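PDB 5UL3: 4'-phospho-dehydrooxetanocin synthase from Bacillus megaterium, which catalyses the oxidative ring contraction of dAMP to an oxetane aldehyde in oxetanocin A biosynthesis, using cobalamin, a [4Fe-4S] cluster and S-adenosylmethionine. Local coordinates for residues E11-E16 / E36-R41; A458-S463 / D515-D520; I696-L701 / K726-D731. One frame throughout, in Å; residues are numbered along the deposited sequence.

How the contacts relate
Three helix-against-helix contacts, following one another along the chain, show how local chemistry varies with place in the fold; no helix is shared and no two contacts touch. Contact 1 joins two helices of the N-terminal region and is partly buried: an aromatic stack on its inner side gives way to a long phenol–guanidinium bond on its exposed side. Contacts 2 and 3 are buried and link broadly antiparallel helices, contact 2 within the radical SAM core and contact 3 near the C-terminus. An arginine-to-carbonyl bond marks contact 2, whereas contact 3 relies on aromatic and aliphatic packing. Centre to centre, contact 2 lies about 40 Å from contact 3 and 60 Å from contact 1.

Contact 1: residues E11-E16 / E36-R41; sequences EYYLKE and EELFKR
Tyr13 and Phe39 lie face to face, their ring centroids 4.0 Å apart and their planes only 12° from parallel. Phe39 CE2 sits above the centre of the Tyr13 ring, while Tyr13 CD1 lies over the Phe39 ring nearer its rim, an offset face-to-face stack. At the edge of the Tyr13 ring and in its plane, CE1 comes 3.6 Å from Leu38 O, a buried carbonyl without a hydrogen-bonding partner.

Leu38 works between the stack and the outer side chains. Its CG packs 3.9 Å from Tyr13 CD1, and its CD1 methyl meets both Glu16 CB, at 3.7 Å, and the CE2 corner of Tyr12. Helices 7-21 and 28-39 pair here, probably as part of the N-terminal domain of unknown function, beside a four-stranded antiparallel sheet: Phe39 touches Leu61 and Val63 on one strand, and its ring also meets that of Phe73, which Tyr13 touches too.

On the exposed side, CG of Tyr12 is anti to its backbone N (chi1 172°), and the far end of the ring comes nearer to segment 36-41. From the turn just after helix 28-39, Arg41 NE donates to Tyr12 OH over 3.3 Å, at a bent N-H...O angle of 139°, with the oxygen tilted from the guanidinium plane; ring and guanidinium stand almost perpendicular. Glu16 CG lies over one face of the Tyr12 ring, toward the rim. Glu16 OE1 forms a 2.7 Å salt bridge with Lys15 NZ, whereas Glu16 OE2 remains 4.4 Å from Arg41 NH2, where opposite charges may attract weakly, though no N-H points at it.

Contact 2: residues A458-S463 / D515-D520; sequences ALRLVS and DKLLND
Arg460 NH1 donates to Leu517 O over 2.9 Å, meeting the carbonyl nearly along the C=O axis with an N-H...O angle of 152°. The oxygen sits by the guanidinium edge, slightly tilted from its plane. Arg460 starts with CG anti to the backbone N and runs straight as far as CD before bending at chi3 (-71°) to bring NE round. Arg460 CD itself passes just 3.0 Å from Leu517 O, so the chain hugs the carbonyl that its tip binds. The guanidinium has a further anchor, since NH2 bonds to Asp497 O, and such carbonyl dipoles may partly offset the buried charge.

Aliphatic packing flanks this bond. Arg460 CG meets Leu517 CD2 at 3.9 Å as the two side chains run alongside in opposite senses, and Leu461 CD2 touches the other methyl, Leu517 CD1, at 3.8 Å. Leu461 CD2 approaches Leu518 CD1 more loosely, at 4.4 Å.

The short helical segments run broadly antiparallel, at 144° with axes 10.1 Å apart. Helix 452-464 leads into strand 470-473, the outermost parallel strand of the partial TIM barrel characteristic of radical SAM enzymes, and here packs against helix 510-519.

Contact 3: residues I696-L701 / K726-D731; sequences IMEKLL and KRWFSD. With EDO (1,2-ethanediol), chain B.
Leu701 CD1 makes a CH-pi contact with Trp728, poised 3.5 Å from the centroid of the five-membered ring and 17° off its normal. The methyl presses onto the indole face, 3.3 Å from CD2, the two side chains being roughly perpendicular. Trp728 CG is anti to the backbone N (chi1 -166°), and CB points toward the facing helix.

Apolar packing completes the interface. Met697 CG touches the six-membered ring at Trp728 CZ2, 3.5 Å away, and Glu698 CB lies 3.8 Å from Trp728 CZ3. Phe729 turns its edge to Glu698 CG, 3.9 Å from CE1, and to Leu701 O; its CZ also nears Leu701 CB.

The polar ends of Trp728 and Glu698 have other partners: NE1 bonds to Asn604 OD1 on helix 588-617, and OE2 forms a salt bridge with Arg702. Lys699 NZ makes a weak 2.8 Å hydrogen bond to O1 of ethanediol, probably from the crystallisation liquor, which also bonds to Asp703.

No hydrogen bond joins the two segments, whose axes approach to 11.2 Å at 153°. Between them, cohesion therefore rests on dispersion and the fit of methyl to indole; Arg702 adds a cation-pi contact with Phe729, and the Asn604 bond would restrain the indole and tie it to a third helix.

Contact 1: residues E11-E16 / E36-R41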
loop_
_atom_site.group_PDB
_atom_site.type_symbol
_atom_site.label_atom_id
_atom_site.label_comp_id
_atom_site.label_asym_id
_atom_site.label_seq_id
_atom_site.Cartn_x
_atom_site.Cartn_y
_atom_site.Cartn_z
ATOM N N GLU A 11 8.002 4.102 43.349
ATOM C CA GLU A 11 9.088 3.552 42.549
ATOM C C GLU A 11 8.731 2.163 42.045
ATOM O O GLU A 11 8.890 1.855 40.856
ATOM C CB GLU A 11 10.364 3.524 43.390
ATOM C CG GLU A 11 11.589 2.941 42.716
ATOM C CD GLU A 11 12.736 2.747 43.697
ATOM O OE1 GLU A 11 12.475 2.288 44.832
ATOM O OE2 GLU A 11 13.892 3.067 43.341
ATOM N N TYR A 12 8.217 1.320 42.940
ATOM C CA TYR A 12 7.797 -0.019 42.555
ATOM C C TYR A 12 6.694 0.023 41.504
ATOM O O TYR A 12 6.690 -0.779 40.562
ATOM C CB TYR A 12 7.333 -0.776 43.792
ATOM C CG TYR A 12 6.703 -2.110 43.517
ATOM C CD1 TYR A 12 7.481 -3.241 43.331
ATOM C CD2 TYR A 12 5.325 -2.246 43.466
ATOM C CE1 TYR A 12 6.900 -4.473 43.087
ATOM C CE2 TYR A 12 4.737 -3.466 43.226
ATOM C CZ TYR A 12 5.525 -4.576 43.035
ATOM O OH TYR A 12 4.923 -5.790 42.792
ATOM N N TYR A 13 5.740 0.943 41.656
ATOM C CA TYR A 13 4.626 1.006 40.719
ATOM C C TYR A 13 5.092 1.453 39.336
ATOM O O TYR A 13 4.662 0.892 38.323
ATOM C CB TYR A 13 3.539 1.935 41.259
ATOM C CG TYR A 13 2.631 1.297 42.292
ATOM C CD1 TYR A 13 2.162 -0.002 42.130
ATOM C CD2 TYR A 13 2.238 1.996 43.427
ATOM C CE1 TYR A 13 1.327 -0.588 43.076
ATOM C CE2 TYR A 13 1.411 1.422 44.379
ATOM C CZ TYR A 13 0.956 0.134 44.201
ATOM O OH TYR A 13 0.128 -0.430 45.147
ATOM N N LEU A 14 5.989 2.436 39.275
ATOM C CA LEU A 14 6.498 2.901 37.990
ATOM C C LEU A 14 7.321 1.819 37.299
ATOM O O LEU A 14 7.173 1.593 36.090
ATOM C CB LEU A 14 7.332 4.164 38.187
ATOM C CG LEU A 14 6.604 5.484 38.485
ATOM C CD1 LEU A 14 7.603 6.555 38.867
ATOM C CD2 LEU A 14 5.781 5.933 37.271
ATOM N N LYS A 15 8.192 1.142 38.050
ATOM C CA LYS A 15 9.015 0.081 37.475
ATOM C C LYS A 15 8.150 -1.033 36.906
ATOM O O LYS A 15 8.380 -1.503 35.787
ATOM C CB LYS A 15 9.972 -0.469 38.537
ATOM C CG LYS A 15 10.547 -1.841 38.213
ATOM C CD LYS A 15 11.245 -2.448 39.426
ATOM C CE LYS A 15 11.752 -3.850 39.124
ATOM N NZ LYS A 15 10.632 -4.770 38.768
ATOM N N GLU A 16 7.147 -1.474 37.670
ATOM C CA GLU A 16 6.257 -2.519 37.184
ATOM C C GLU A 16 5.425 -2.029 36.004
ATOM O O GLU A 16 5.111 -2.805 35.093
ATOM C CB GLU A 16 5.341 -3.004 38.304
ATOM C CG GLU A 16 6.049 -3.776 39.412
ATOM C CD GLU A 16 6.741 -5.020 38.902
ATOM O OE1 GLU A 16 7.987 -5.023 38.841
ATOM O OE2 GLU A 16 6.035 -5.984 38.541
ATOM N N GLU A 36 -4.663 -3.248 36.962
ATOM C CA GLU A 36 -5.517 -3.510 38.119
ATOM C C GLU A 36 -4.889 -4.543 39.041
ATOM O O GLU A 36 -4.870 -4.363 40.264
ATOM C CB GLU A 36 -6.901 -3.971 37.667
ATOM C CG GLU A 36 -7.645 -2.910 36.893
ATOM C CD GLU A 36 -9.111 -2.834 37.259
ATOM O OE1 GLU A 36 -9.939 -3.405 36.514
ATOM O OE2 GLU A 36 -9.430 -2.207 38.296
ATOM N N GLU A 37 -4.352 -5.621 38.470
ATOM C CA GLU A 37 -3.746 -6.670 39.282
ATOM C C GLU A 37 -2.503 -6.173 40.008
ATOM O O GLU A 37 -2.176 -6.673 41.090
ATOM C CB GLU A 37 -3.432 -7.876 38.396
ATOM C CG GLU A 37 -4.688 -8.463 37.753
ATOM C CD GLU A 37 -4.414 -9.598 36.775
ATOM O OE1 GLU A 37 -3.313 -9.636 36.177
ATOM O OE2 GLU A 37 -5.316 -10.449 36.600
ATOM N N LEU A 38 -1.811 -5.184 39.442
ATOM C CA LEU A 38 -0.629 -4.629 40.089
ATOM C C LEU A 38 -1.000 -3.712 41.251
ATOM O O LEU A 38 -0.279 -3.651 42.255
ATOM C CB LEU A 38 0.214 -3.871 39.064
ATOM C CG LEU A 38 1.241 -2.883 39.616
ATOM C CD1 LEU A 38 2.364 -3.604 40.348
ATOM C CD2 LEU A 38 1.807 -1.958 38.525
ATOM N N PHE A 39 -2.112 -2.988 41.136
ATOM C CA PHE A 39 -2.497 -2.057 42.187
ATOM C C PHE A 39 -3.385 -2.695 43.244
ATOM O O PHE A 39 -3.429 -2.204 44.381
ATOM C CB PHE A 39 -3.168 -0.822 41.571
ATOM C CG PHE A 39 -2.181 0.216 41.110
ATOM C CD1 PHE A 39 -1.557 0.101 39.879
ATOM C CD2 PHE A 39 -1.848 1.288 41.923
ATOM C CE1 PHE A 39 -0.626 1.041 39.472
ATOM C CE2 PHE A 39 -0.926 2.227 41.518
ATOM C CZ PHE A 39 -0.315 2.106 40.285
ATOM N N LYS A 40 -4.063 -3.789 42.910
ATOM C CA LYS A 40 -4.762 -4.598 43.897
ATOM C C LYS A 40 -3.833 -5.542 44.655
ATOM O O LYS A 40 -4.311 -6.304 45.501
ATOM C CB LYS A 40 -5.875 -5.400 43.216
ATOM C CG LYS A 40 -6.981 -4.540 42.630
ATOM C CD LYS A 40 -8.101 -5.391 42.058
ATOM C CE LYS A 40 -9.266 -4.524 41.604
ATOM N NZ LYS A 40 -10.399 -5.343 41.084
ATOM N N ARG A 41 -2.524 -5.510 44.382
ATOM C CA ARG A 41 -1.575 -6.380 45.067
ATOM C C ARG A 41 -1.232 -5.898 46.471
ATOM O O ARG A 41 -0.526 -6.607 47.197
ATOM C CB ARG A 41 -0.286 -6.519 44.251
ATOM C CG ARG A 41 0.215 -7.952 44.171
ATOM C CD ARG A 41 1.699 -8.056 43.829
ATOM N NE ARG A 41 2.068 -7.396 42.576
ATOM C CZ ARG A 41 1.761 -7.848 41.361
ATOM N NH1 ARG A 41 1.051 -8.963 41.216
ATOM N NH2 ARG A 41 2.159 -7.176 40.286
#

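Contact 2: residues A458-S463 / D515-D520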
loop_
_atom_site.group_PDB
_atom_site.type_symbol
_atom_site.label_atom_id
_atom_site.label_comp_id
_atom_site.label_asym_id
_atom_site.label_seq_id
_atom_site.Cartn_x
_atom_site.Cartn_y
_atom_site.Cartn_z
ATOM N N ALA A 458 18.119 3.873 -14.847
ATOM C CA ALA A 458 17.694 3.718 -13.461
ATOM C C ALA A 458 17.703 2.245 -13.067
ATOM O O ALA A 458 18.167 1.890 -11.980
ATOM C CB ALA A 458 16.299 4.316 -13.245
ATOM N N LEU A 459 17.209 1.376 -13.948
ATOM C CA LEU A 459 17.158 -0.056 -13.631
ATOM C C LEU A 459 18.557 -0.643 -13.533
ATOM O O LEU A 459 18.826 -1.506 -12.688
ATOM C CB LEU A 459 16.346 -0.810 -14.683
ATOM C CG LEU A 459 14.886 -0.397 -14.860
ATOM C CD1 LEU A 459 14.210 -1.263 -15.948
ATOM C CD2 LEU A 459 14.138 -0.459 -13.537
ATOM N N ARG A 460 19.455 -0.176 -14.392
ATOM C CA ARG A 460 20.851 -0.599 -14.356
ATOM C C ARG A 460 21.502 -0.258 -13.017
ATOM O O ARG A 460 22.177 -1.096 -12.401
ATOM C CB ARG A 460 21.579 0.081 -15.524
ATOM C CG ARG A 460 22.938 -0.457 -15.897
ATOM C CD ARG A 460 23.523 0.309 -17.098
ATOM N NE ARG A 460 22.848 0.016 -18.359
ATOM C CZ ARG A 460 22.889 0.802 -19.429
ATOM N NH1 ARG A 460 23.567 1.951 -19.399
ATOM N NH2 ARG A 460 22.247 0.452 -20.529
ATOM N N LEU A 461 21.316 0.980 -12.552
ATOM C CA LEU A 461 21.935 1.415 -11.305
ATOM C C LEU A 461 21.389 0.656 -10.096
ATOM O O LEU A 461 22.157 0.203 -9.238
ATOM C CB LEU A 461 21.733 2.930 -11.133
ATOM C CG LEU A 461 22.461 3.777 -12.183
ATOM C CD1 LEU A 461 21.919 5.220 -12.239
ATOM C CD2 LEU A 461 23.973 3.795 -11.895
ATOM N N VAL A 462 20.067 0.516 -10.001
ATOM C CA VAL A 462 19.495 -0.145 -8.826
ATOM C C VAL A 462 19.840 -1.628 -8.833
ATOM O O VAL A 462 20.209 -2.193 -7.795
ATOM C CB VAL A 462 17.974 0.069 -8.749
ATOM C CG1 VAL A 462 17.392 -0.742 -7.560
ATOM C CG2 VAL A 462 17.659 1.580 -8.556
ATOM N N SER A 463 19.732 -2.277 -9.994
ATOM C CA SER A 463 20.025 -3.714 -10.028
ATOM C C SER A 463 21.501 -3.992 -9.747
ATOM O O SER A 463 21.823 -4.984 -9.071
ATOM C CB SER A 463 19.588 -4.320 -11.362
ATOM O OG SER A 463 20.283 -3.768 -12.466
ATOM N N ASP A 515 29.975 6.263 -13.606
ATOM C CA ASP A 515 30.445 6.515 -14.967
ATOM C C ASP A 515 30.465 5.235 -15.793
ATOM O O ASP A 515 30.094 5.242 -16.973
ATOM C CB ASP A 515 31.832 7.159 -14.934
ATOM C CG ASP A 515 31.788 8.620 -14.540
ATOM O OD1 ASP A 515 30.743 9.267 -14.764
ATOM O OD2 ASP A 515 32.804 9.124 -14.014
ATOM N N LYS A 516 30.879 4.121 -15.186
ATOM C CA LYS A 516 30.956 2.870 -15.932
ATOM C C LYS A 516 29.572 2.351 -16.310
ATOM O O LYS A 516 29.379 1.851 -17.425
ATOM C CB LYS A 516 31.731 1.832 -15.130
ATOM C CG LYS A 516 33.247 1.993 -15.224
ATOM C CD LYS A 516 33.955 1.050 -14.260
ATOM C CE LYS A 516 35.472 1.202 -14.308
ATOM N NZ LYS A 516 36.071 0.504 -15.481
ATOM N N LEU A 517 28.591 2.460 -15.407
ATOM C CA LEU A 517 27.250 1.984 -15.742
ATOM C C LEU A 517 26.551 2.873 -16.763
ATOM O O LEU A 517 25.676 2.388 -17.482
ATOM C CB LEU A 517 26.404 1.849 -14.472
ATOM C CG LEU A 517 26.799 0.654 -13.600
ATOM C CD1 LEU A 517 26.122 0.716 -12.241
ATOM C CD2 LEU A 517 26.456 -0.639 -14.308
ATOM N N LEU A 518 26.924 4.149 -16.871
ATOM C CA LEU A 518 26.297 4.983 -17.886
ATOM C C LEU A 518 26.973 4.867 -19.248
ATOM O O LEU A 518 26.286 4.894 -20.272
ATOM C CB LEU A 518 26.289 6.448 -17.447
ATOM C CG LEU A 518 24.997 6.941 -16.803
ATOM C CD1 LEU A 518 24.824 6.283 -15.430
ATOM C CD2 LEU A 518 25.029 8.455 -16.687
ATOM N N ASN A 519 28.300 4.718 -19.286
ATOM C CA ASN A 519 29.063 4.933 -20.511
ATOM C C ASN A 519 29.925 3.764 -20.953
ATOM O O ASN A 519 30.261 3.691 -22.141
ATOM C CB ASN A 519 29.984 6.154 -20.356
ATOM C CG ASN A 519 29.238 7.386 -19.934
ATOM O OD1 ASN A 519 28.254 7.774 -20.566
ATOM N ND2 ASN A 519 29.681 8.000 -18.842
ATOM N N ASP A 520 30.318 2.873 -20.047
ATOM C CA ASP A 520 31.291 1.826 -20.360
ATOM C C ASP A 520 30.535 0.630 -20.919
ATOM O O ASP A 520 30.025 -0.204 -20.170
ATOM C CB ASP A 520 32.104 1.471 -19.123
ATOM C CG ASP A 520 33.354 0.672 -19.444
ATOM O OD1 ASP A 520 33.325 -0.151 -20.378
ATOM O OD2 ASP A 520 34.364 0.859 -18.735
#

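Contact 3: residues I696-L701 / K726-D731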
loop_
_atom_site.group_PDB
_atom_site.type_symbol
_atom_site.label_atom_id
_atom_site.label_comp_id
_atom_site.label_asym_id
_atom_site.label_seq_id
_atom_site.Cartn_x
_atom_site.Cartn_y
_atom_site.Cartn_z
ATOM N N ILE A 696 1.512 -22.398 -28.761
ATOM C CA ILE A 696 2.778 -22.402 -28.035
ATOM C C ILE A 696 2.528 -22.578 -26.545
ATOM O O ILE A 696 3.270 -23.289 -25.860
ATOM C CB ILE A 696 3.581 -21.122 -28.319
ATOM C CG1 ILE A 696 3.736 -20.920 -29.827
ATOM C CG2 ILE A 696 4.948 -21.214 -27.664
ATOM C CD1 ILE A 696 4.286 -19.572 -30.168
ATOM N N MET A 697 1.481 -21.941 -26.018
ATOM C CA MET A 697 1.110 -22.189 -24.628
ATOM C C MET A 697 0.731 -23.650 -24.415
ATOM O O MET A 697 1.037 -24.234 -23.367
ATOM C CB MET A 697 -0.042 -21.273 -24.218
ATOM C CG MET A 697 -0.382 -21.330 -22.744
ATOM S SD MET A 697 0.909 -20.550 -21.740
ATOM C CE MET A 697 0.275 -21.028 -20.139
ATOM N N GLU A 698 0.067 -24.268 -25.403
ATOM C CA GLU A 698 -0.248 -25.688 -25.268
ATOM C C GLU A 698 1.025 -26.503 -25.112
ATOM O O GLU A 698 1.086 -27.421 -24.289
ATOM C CB GLU A 698 -1.054 -26.202 -26.470
ATOM C CG GLU A 698 -1.419 -27.689 -26.276
ATOM C CD GLU A 698 -1.952 -28.390 -27.517
ATOM O OE1 GLU A 698 -1.920 -27.803 -28.611
ATOM O OE2 GLU A 698 -2.414 -29.546 -27.378
ATOM N N LYS A 699 2.062 -26.162 -25.876
ATOM C CA LYS A 699 3.310 -26.913 -25.810
ATOM C C LYS A 699 3.898 -26.863 -24.408
ATOM O O LYS A 699 4.339 -27.886 -23.865
ATOM C CB LYS A 699 4.307 -26.371 -26.835
ATOM C CG LYS A 699 5.665 -27.050 -26.773
ATOM C CD LYS A 699 6.439 -26.882 -28.066
ATOM C CE LYS A 699 7.708 -27.721 -28.049
ATOM N NZ LYS A 699 8.636 -27.269 -26.975
ATOM N N LEU A 700 3.900 -25.676 -23.800
ATOM C CA LEU A 700 4.326 -25.547 -22.410
ATOM C C LEU A 700 3.483 -26.417 -21.487
ATOM O O LEU A 700 4.013 -27.135 -20.633
ATOM C CB LEU A 700 4.244 -24.078 -21.978
ATOM C CG LEU A 700 4.380 -23.797 -20.478
ATOM C CD1 LEU A 700 5.724 -24.299 -19.991
ATOM C CD2 LEU A 700 4.194 -22.270 -20.142
ATOM N N LEU A 701 2.164 -26.356 -21.628
ATOM C CA LEU A 701 1.320 -27.058 -20.675
ATOM C C LEU A 701 1.352 -28.570 -20.894
ATOM O O LEU A 701 1.059 -29.323 -19.958
ATOM C CB LEU A 701 -0.105 -26.503 -20.735
ATOM C CG LEU A 701 -0.225 -25.029 -20.287
ATOM C CD1 LEU A 701 -1.666 -24.566 -20.346
ATOM C CD2 LEU A 701 0.351 -24.834 -18.860
ATOM N N LYS A 726 -6.755 -30.108 -17.514
ATOM C CA LYS A 726 -7.764 -30.777 -18.336
ATOM C C LYS A 726 -8.726 -29.767 -18.945
ATOM O O LYS A 726 -9.027 -29.823 -20.145
ATOM C CB LYS A 726 -8.530 -31.802 -17.492
ATOM C CG LYS A 726 -9.573 -32.587 -18.279
ATOM C CD LYS A 726 -10.287 -33.575 -17.370
ATOM C CE LYS A 726 -11.142 -34.538 -18.202
ATOM N NZ LYS A 726 -11.822 -35.560 -17.359
ATOM N N ARG A 727 -9.197 -28.822 -18.131
ATOM C CA ARG A 727 -10.075 -27.770 -18.626
ATOM C C ARG A 727 -9.373 -26.899 -19.661
ATOM O O ARG A 727 -9.965 -26.555 -20.693
ATOM C CB ARG A 727 -10.566 -26.924 -17.451
ATOM C CG ARG A 727 -11.655 -25.928 -17.801
ATOM C CD ARG A 727 -12.129 -25.218 -16.542
ATOM N NE ARG A 727 -12.221 -26.172 -15.441
ATOM C CZ ARG A 727 -13.294 -26.910 -15.176
ATOM N NH1 ARG A 727 -13.276 -27.763 -14.160
ATOM N NH2 ARG A 727 -14.384 -26.795 -15.926
ATOM N N TRP A 728 -8.108 -26.535 -19.410
ATOM C CA TRP A 728 -7.376 -25.691 -20.358
ATOM C C TRP A 728 -7.316 -26.334 -21.740
ATOM O O TRP A 728 -7.592 -25.682 -22.757
ATOM C CB TRP A 728 -5.959 -25.403 -19.851
ATOM C CG TRP A 728 -5.300 -24.277 -20.628
ATOM C CD1 TRP A 728 -5.281 -22.951 -20.290
ATOM C CD2 TRP A 728 -4.613 -24.377 -21.884
ATOM N NE1 TRP A 728 -4.613 -22.222 -21.252
ATOM C CE2 TRP A 728 -4.195 -23.072 -22.242
ATOM C CE3 TRP A 728 -4.304 -25.440 -22.740
ATOM C CZ2 TRP A 728 -3.481 -22.807 -23.409
ATOM C CZ3 TRP A 728 -3.599 -25.173 -23.903
ATOM C CH2 TRP A 728 -3.197 -23.869 -24.227
ATOM N N PHE A 729 -6.940 -27.615 -21.798
ATOM C CA PHE A 729 -6.854 -28.291 -23.088
ATOM C C PHE A 729 -8.211 -28.316 -23.776
ATOM O O PHE A 729 -8.305 -28.058 -24.981
ATOM C CB PHE A 729 -6.296 -29.707 -22.909
ATOM C CG PHE A 729 -4.850 -29.731 -22.461
ATOM C CD1 PHE A 729 -3.892 -28.991 -23.144
ATOM C CD2 PHE A 729 -4.464 -30.462 -21.337
ATOM C CE1 PHE A 729 -2.563 -28.991 -22.743
ATOM C CE2 PHE A 729 -3.137 -30.474 -20.928
ATOM C CZ PHE A 729 -2.185 -29.734 -21.629
ATOM N N SER A 730 -9.278 -28.582 -23.020
ATOM C CA SER A 730 -10.602 -28.646 -23.629
ATOM C C SER A 730 -11.110 -27.274 -24.055
ATOM O O SER A 730 -11.986 -27.196 -24.922
ATOM C CB SER A 730 -11.600 -29.294 -22.668
ATOM O OG SER A 730 -12.334 -28.310 -21.970
ATOM N N ASP A 731 -10.585 -26.195 -23.477
ATOM C CA ASP A 731 -11.024 -24.846 -23.820
ATOM C C ASP A 731 -10.186 -24.190 -24.906
ATOM O O ASP A 731 -10.412 -23.010 -25.200
ATOM C CB ASP A 731 -11.010 -23.949 -22.575
ATOM C CG ASP A 731 -12.090 -24.318 -21.587
ATOM O OD1 ASP A 731 -13.070 -24.968 -22.004
ATOM O OD2 ASP A 731 -11.968 -23.964 -20.398
HETATM C C1 EDO B . 8.870 -25.077 -24.578
HETATM O O1 EDO B . 8.227 -24.712 -25.804
HETATM C C2 EDO B . 7.814 -25.546 -23.587
HETATM O O2 EDO B . 8.425 -25.814 -22.318
#